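Local coordinates for possible adenyl cyclase-associated protein (PDB 2B0R), which probably binds and sequesters monomeric actin through the parallel beta-helix domain typical of the C-terminal part of cyclase-associated proteins, at residues I85-K90 with F104-V109. Numbering follows the deposited sequence.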
# COMPACT_ATOMS: atom_id res chain seq x y z
N ILE A 85 -16.90 15.64 10.98
CA ILE A 85 -16.30 15.95 12.29
C ILE A 85 -15.45 17.23 12.19
O ILE A 85 -14.79 17.48 11.17
CB ILE A 85 -15.44 14.79 12.83
CG1 ILE A 85 -16.32 13.57 13.13
CG2 ILE A 85 -14.69 15.22 14.07
CD1 ILE A 85 -16.52 12.65 11.94
N ILE A 86 -15.51 18.05 13.23
CA ILE A 86 -14.92 19.37 13.22
C ILE A 86 -14.19 19.56 14.51
O ILE A 86 -14.79 19.49 15.59
CB ILE A 86 -15.97 20.48 13.12
CG1 ILE A 86 -16.86 20.30 11.89
CG2 ILE A 86 -15.32 21.85 13.08
CD1 ILE A 86 -18.00 21.38 11.74
N VAL A 87 -12.90 19.84 14.39
CA VAL A 87 -12.07 20.14 15.56
C VAL A 87 -11.71 21.62 15.51
O VAL A 87 -11.09 22.10 14.56
CB VAL A 87 -10.82 19.19 15.62
CG1 VAL A 87 -9.94 19.52 16.78
CG2 VAL A 87 -11.28 17.76 15.73
N GLU A 88 -12.14 22.37 16.51
CA GLU A 88 -11.98 23.82 16.46
C GLU A 88 -10.59 24.27 16.86
O GLU A 88 -10.00 25.14 16.22
CB GLU A 88 -13.04 24.52 17.29
CG GLU A 88 -14.42 24.36 16.67
CD GLU A 88 -15.43 25.46 17.05
OE1 GLU A 88 -15.34 26.07 18.16
OE2 GLU A 88 -16.33 25.68 16.21
N GLN A 89 -10.06 23.68 17.92
CA GLN A 89 -8.78 24.10 18.42
C GLN A 89 -7.63 23.39 17.73
O GLN A 89 -7.77 22.25 17.25
CB GLN A 89 -8.68 23.86 19.93
CG GLN A 89 -9.79 24.48 20.76
CD GLN A 89 -9.92 25.96 20.56
OE1 GLN A 89 -8.95 26.69 20.59
NE2 GLN A 89 -11.14 26.40 20.34
N LYS A 90 -6.51 24.10 17.66
CA LYS A 90 -5.23 23.47 17.41
C LYS A 90 -4.92 22.58 18.60
O LYS A 90 -5.01 23.00 19.77
CB LYS A 90 -4.13 24.52 17.19
CG LYS A 90 -2.86 23.96 16.58
CD LYS A 90 -1.98 25.05 16.03
CE LYS A 90 -0.61 24.53 15.71
NZ LYS A 90 0.34 25.63 15.29
N PHE A 104 -13.54 15.60 7.66
CA PHE A 104 -12.96 16.20 8.85
C PHE A 104 -12.58 17.63 8.53
O PHE A 104 -11.92 17.87 7.51
CB PHE A 104 -11.72 15.42 9.33
CG PHE A 104 -12.01 13.99 9.67
CD1 PHE A 104 -11.85 12.98 8.72
CD2 PHE A 104 -12.43 13.64 10.93
CE1 PHE A 104 -12.12 11.65 9.04
CE2 PHE A 104 -12.71 12.33 11.25
CZ PHE A 104 -12.56 11.34 10.30
N LEU A 105 -12.98 18.57 9.38
CA LEU A 105 -12.43 19.91 9.30
C LEU A 105 -11.65 20.11 10.55
O LEU A 105 -12.15 19.85 11.63
CB LEU A 105 -13.53 20.96 9.17
CG LEU A 105 -13.07 22.41 8.90
CD1 LEU A 105 -12.79 22.66 7.42
CD2 LEU A 105 -14.14 23.42 9.37
N VAL A 106 -10.41 20.54 10.40
CA VAL A 106 -9.53 20.75 11.55
C VAL A 106 -8.83 22.09 11.48
O VAL A 106 -8.67 22.69 10.40
CB VAL A 106 -8.47 19.61 11.72
CG1 VAL A 106 -9.13 18.24 11.83
CG2 VAL A 106 -7.44 19.64 10.62
N ASN A 107 -8.45 22.59 12.64
CA ASN A 107 -7.65 23.79 12.72
C ASN A 107 -6.20 23.48 12.27
O ASN A 107 -5.82 23.70 11.10
CB ASN A 107 -7.69 24.32 14.14
CG ASN A 107 -7.02 25.64 14.29
OD1 ASN A 107 -6.20 26.04 13.47
ND2 ASN A 107 -7.33 26.33 15.36
N GLY A 108 -5.40 22.98 13.20
CA GLY A 108 -4.12 22.42 12.85
C GLY A 108 -3.59 21.55 13.96
O GLY A 108 -4.27 21.32 14.96
N VAL A 109 -2.36 21.07 13.79
CA VAL A 109 -1.69 20.29 14.85
C VAL A 109 -0.23 20.71 15.09
O VAL A 109 0.43 21.24 14.23
CB VAL A 109 -1.76 18.77 14.56
CG1 VAL A 109 -3.22 18.32 14.49
CG2 VAL A 109 -1.11 18.44 13.26
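Ile85 and Phe104 stand side by side on the inner face of two parallel strands, with Ile85 CB 3.7 Å from Phe104 CD2 and Ile85 CD1 3.9 Å from Phe104 CE2. The phenylalanine CG lies anti to its own carbonyl carbon (chi1 -60°), which tilts the ring toward Ile85; Ile96, Ile121 and Leu123 also touch it. Two residues on, on the same face, Val87 and Val106 continue this inner row with a looser approach, CB to CG1 4.3 Å. Branched and aromatic residues suit such a row: they favour extended backbone and fill the space between the sheets.

The backbones are joined by two nearly straight bonds, Leu105 N to Ile85 O at 2.8 Å and Val87 N to Leu105 O at 2.9 Å. Further on, the bond from Asn107 N to Val87 O is weak and bent (127°), as both chains leave their strands.

Ile86 and Leu105 point to the other, partly exposed face and lie side by side, meeting through one methyl pair, Ile86 CG2 being 4.2 Å from Leu105 CD2. At the turn, Asn107 replaces the regular ladder: with CG anti to the backbone N (chi1 -174°), its amide reaches across, and ND2 donates to Glu88 O at 3.0 Å, in the carbonyl plane. Lys90, extended beyond CG, lays its aliphatic chain along the backbone of Gly108 and Val109, while Glu88 is exposed and its CB bond points away from 104-109.

Strands 84-87 and 102-106 are successive rungs of a parallel beta-helix, as in the C-terminal domain of other cyclase-associated proteins. The chemistry therefore divides by place: apolar side chains pack inside, backbone hydrogen bonds join the coils within the sheet, and a side-chain amide takes over the pairing where the backbone turns.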